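Local atomic coordinates of 2-oxoglutarate-dependent dioxygenase tropC (Talaromyces stipitatus, PDB entry 6XJJ), a protein that uses iron(II) and 2-oxoglutarate to oxidise a dearomatized hydroxycyclohexadione and expand its ring to a tropolone in fungal biosynthesis. Residues A[182-193]-A[211-222]. Sequence-based numbering, arbitrary orientation.
Sequences RALMLDLVSTIV and LNDILINPSIPM
Arg182 runs extended through chi2 (-178°) and bends at chi3 (63°), which swings its guanidinium out from the flank of helix 171-204 to the carbonyl of Ile220. Arg182 NH2 bonds to Ile220 O, modelled closer than the resolution can vouch for, and NH1 adds a weak bond to the same oxygen, which lies at the edge of the guanidinium, near its plane. Met222 comes the other way: with CG anti to its backbone N (chi1 -172°), it slides past Arg182 in the opposite direction and lays its CE against Arg182 CG. Met222 CE touches Met185 CG at 3.7 Å, the two methionine chains crossing at about a right angle. Further along, Leu186 CD1 meets the ring carbon Pro218 CG at 4.1 Å and its CD2 faces Ile220 CD1 more loosely. At Ser190 both methyls of Leu215 rest on the helix, and the hydroxyl OG is turned back to Leu186 O at 2.9 Å. Val193 fills the last turn of the contact: CG1 packs on Leu211 CB and Asn212 OD1, while CG2 touches Ile214 CD1 at 3.8 Å and meets Leu215 CD2 tip to tip. The helix lies along the chain that returns through the short 3-10 turn ending at Leu215 to strand 222-227 of the large sheet, which forms part of the double-stranded beta-helix fold of this dioxygenase family. Phe316 of strand 311-318 extends the apolar layer beneath Met185, Ile220 and Met222. Chemically, the join is mostly hydrocarbon, with one buried arginine fixing a backbone carbonyl just before the strand; its cationic group would probably polarise that carbonyl.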
# COMPACT_ATOMS: atom_id res chain seq x y z
N ARG A 182 1.57 5.21 -10.28
CA ARG A 182 2.67 4.35 -9.84
C ARG A 182 3.97 5.12 -9.69
O ARG A 182 4.70 4.93 -8.71
CB ARG A 182 2.86 3.19 -10.81
CG ARG A 182 1.78 2.11 -10.75
CD ARG A 182 2.07 0.98 -11.72
NE ARG A 182 3.31 0.32 -11.34
CZ ARG A 182 3.42 -0.57 -10.36
NH1 ARG A 182 2.36 -0.94 -9.65
NH2 ARG A 182 4.60 -1.10 -10.08
N ALA A 183 4.29 5.99 -10.65
CA ALA A 183 5.53 6.75 -10.56
C ALA A 183 5.52 7.68 -9.36
O ALA A 183 6.51 7.76 -8.61
CB ALA A 183 5.74 7.54 -11.85
N LEU A 184 4.42 8.41 -9.16
CA LEU A 184 4.30 9.25 -7.97
C LEU A 184 4.43 8.42 -6.71
O LEU A 184 5.08 8.85 -5.74
CB LEU A 184 2.97 9.99 -7.98
CG LEU A 184 2.74 11.00 -9.11
CD1 LEU A 184 1.31 11.51 -9.07
CD2 LEU A 184 3.70 12.15 -8.99
N MET A 185 3.84 7.22 -6.69
CA MET A 185 3.99 6.37 -5.51
C MET A 185 5.44 5.93 -5.32
O MET A 185 5.98 6.04 -4.21
CB MET A 185 3.10 5.13 -5.60
CG MET A 185 1.59 5.34 -5.59
SD MET A 185 1.05 6.52 -4.34
CE MET A 185 1.85 5.87 -2.91
N LEU A 186 6.09 5.42 -6.37
CA LEU A 186 7.50 5.06 -6.25
C LEU A 186 8.32 6.22 -5.69
O LEU A 186 9.21 6.01 -4.86
CB LEU A 186 8.06 4.62 -7.60
CG LEU A 186 9.58 4.40 -7.61
CD1 LEU A 186 10.00 3.40 -6.56
CD2 LEU A 186 10.06 3.95 -8.97
N ASP A 187 8.04 7.44 -6.13
CA ASP A 187 8.80 8.58 -5.63
C ASP A 187 8.54 8.80 -4.14
O ASP A 187 9.47 9.05 -3.37
CB ASP A 187 8.47 9.84 -6.40
CG ASP A 187 9.27 11.02 -5.93
OD1 ASP A 187 10.50 11.03 -6.16
OD2 ASP A 187 8.68 11.91 -5.28
N LEU A 188 7.27 8.74 -3.74
CA LEU A 188 6.93 8.95 -2.34
C LEU A 188 7.52 7.86 -1.45
O LEU A 188 8.00 8.14 -0.35
CB LEU A 188 5.41 9.01 -2.18
CG LEU A 188 4.86 9.08 -0.76
CD1 LEU A 188 5.39 10.28 -0.01
CD2 LEU A 188 3.34 9.13 -0.81
N VAL A 189 7.51 6.60 -1.91
CA VAL A 189 7.98 5.53 -1.04
C VAL A 189 9.49 5.61 -0.90
O VAL A 189 10.05 5.19 0.12
CB VAL A 189 7.53 4.15 -1.56
CG1 VAL A 189 8.36 3.70 -2.74
CG2 VAL A 189 7.57 3.13 -0.45
N SER A 190 10.18 6.15 -1.91
CA SER A 190 11.61 6.36 -1.79
C SER A 190 11.92 7.43 -0.75
O SER A 190 12.89 7.31 0.01
CB SER A 190 12.19 6.76 -3.15
OG SER A 190 12.00 5.73 -4.10
N THR A 191 11.10 8.48 -0.70
CA THR A 191 11.21 9.47 0.36
C THR A 191 10.98 8.83 1.73
O THR A 191 11.77 9.02 2.66
CB THR A 191 10.20 10.60 0.13
OG1 THR A 191 10.44 11.19 -1.15
CG2 THR A 191 10.30 11.66 1.21
N ILE A 192 9.91 8.05 1.85
CA ILE A 192 9.59 7.39 3.12
C ILE A 192 10.75 6.51 3.57
O ILE A 192 11.12 6.51 4.75
CB ILE A 192 8.28 6.59 2.97
CG1 ILE A 192 7.11 7.54 2.75
CG2 ILE A 192 8.02 5.73 4.21
CD1 ILE A 192 5.83 6.89 2.29
N VAL A 193 11.34 5.75 2.65
CA VAL A 193 12.44 4.87 3.01
C VAL A 193 13.60 5.65 3.60
O VAL A 193 14.20 5.24 4.60
CB VAL A 193 12.87 4.04 1.79
CG1 VAL A 193 14.20 3.35 2.06
CG2 VAL A 193 11.80 3.00 1.47
N LEU A 211 18.87 1.48 4.42
CA LEU A 211 17.72 0.82 3.82
C LEU A 211 17.61 1.09 2.33
O LEU A 211 16.72 0.53 1.68
CB LEU A 211 16.44 1.31 4.50
CG LEU A 211 16.38 1.24 6.03
CD1 LEU A 211 15.06 1.83 6.52
CD2 LEU A 211 16.57 -0.16 6.58
N ASN A 212 18.46 1.95 1.77
CA ASN A 212 18.19 2.45 0.43
C ASN A 212 18.39 1.41 -0.67
O ASN A 212 18.02 1.68 -1.82
CB ASN A 212 19.06 3.67 0.16
CG ASN A 212 18.70 4.84 1.06
OD1 ASN A 212 17.64 4.84 1.70
ND2 ASN A 212 19.54 5.87 1.06
N ASP A 213 18.93 0.23 -0.37
CA ASP A 213 19.13 -0.78 -1.40
C ASP A 213 17.82 -1.41 -1.88
O ASP A 213 17.80 -1.98 -2.98
CB ASP A 213 20.07 -1.87 -0.90
CG ASP A 213 21.50 -1.38 -0.79
OD1 ASP A 213 21.81 -0.33 -1.39
OD2 ASP A 213 22.32 -2.04 -0.12
N ILE A 214 16.74 -1.34 -1.09
CA ILE A 214 15.44 -1.78 -1.59
C ILE A 214 14.89 -0.87 -2.67
O ILE A 214 13.95 -1.24 -3.37
CB ILE A 214 14.38 -1.90 -0.48
CG1 ILE A 214 14.39 -0.64 0.40
CG2 ILE A 214 14.52 -3.20 0.31
CD1 ILE A 214 13.19 -0.49 1.30
N LEU A 215 15.43 0.34 -2.80
CA LEU A 215 15.01 1.19 -3.90
C LEU A 215 15.70 0.81 -5.21
O LEU A 215 15.25 1.24 -6.27
CB LEU A 215 15.29 2.66 -3.56
CG LEU A 215 14.58 3.13 -2.29
CD1 LEU A 215 14.98 4.53 -1.95
CD2 LEU A 215 13.06 3.03 -2.40
N ILE A 216 16.75 -0.02 -5.14
CA ILE A 216 17.45 -0.51 -6.33
C ILE A 216 16.59 -1.57 -7.02
O ILE A 216 16.52 -2.72 -6.57
CB ILE A 216 18.83 -1.07 -5.98
CG1 ILE A 216 19.72 -0.01 -5.32
CG2 ILE A 216 19.51 -1.63 -7.22
CD1 ILE A 216 19.97 1.22 -6.17
N ASN A 217 15.96 -1.20 -8.12
CA ASN A 217 15.23 -2.13 -8.97
C ASN A 217 14.11 -2.78 -8.16
O ASN A 217 14.08 -4.01 -8.00
CB ASN A 217 16.17 -3.20 -9.53
CG ASN A 217 15.70 -3.73 -10.87
OD1 ASN A 217 15.28 -2.96 -11.73
ND2 ASN A 217 15.72 -5.05 -11.03
N PRO A 218 13.17 -2.00 -7.65
CA PRO A 218 12.30 -2.47 -6.57
C PRO A 218 11.13 -3.30 -7.06
O PRO A 218 10.68 -3.19 -8.20
CB PRO A 218 11.81 -1.16 -5.94
CG PRO A 218 11.78 -0.20 -7.10
CD PRO A 218 12.91 -0.59 -8.01
N SER A 219 10.62 -4.13 -6.15
CA SER A 219 9.41 -4.90 -6.40
C SER A 219 8.25 -4.09 -5.81
O SER A 219 8.13 -3.96 -4.59
CB SER A 219 9.50 -6.29 -5.76
OG SER A 219 8.35 -7.07 -6.04
N ILE A 220 7.44 -3.52 -6.68
CA ILE A 220 6.45 -2.53 -6.26
C ILE A 220 5.09 -2.84 -6.87
O ILE A 220 4.68 -2.20 -7.85
CB ILE A 220 6.91 -1.11 -6.63
CG1 ILE A 220 7.44 -1.09 -8.07
CG2 ILE A 220 7.94 -0.62 -5.63
CD1 ILE A 220 7.67 0.30 -8.61
N PRO A 221 4.36 -3.78 -6.31
CA PRO A 221 2.96 -3.95 -6.71
C PRO A 221 2.06 -2.87 -6.14
O PRO A 221 2.33 -2.28 -5.09
CB PRO A 221 2.61 -5.33 -6.15
CG PRO A 221 3.44 -5.47 -4.96
CD PRO A 221 4.74 -4.74 -5.26
N MET A 222 1.01 -2.61 -6.89
CA MET A 222 -0.10 -1.75 -6.51
C MET A 222 -1.38 -2.53 -6.75
O MET A 222 -1.44 -3.36 -7.66
CB MET A 222 -0.12 -0.48 -7.32
CG MET A 222 -1.14 0.60 -6.85
SD MET A 222 -1.33 1.98 -7.96
CE MET A 222 0.26 2.68 -7.84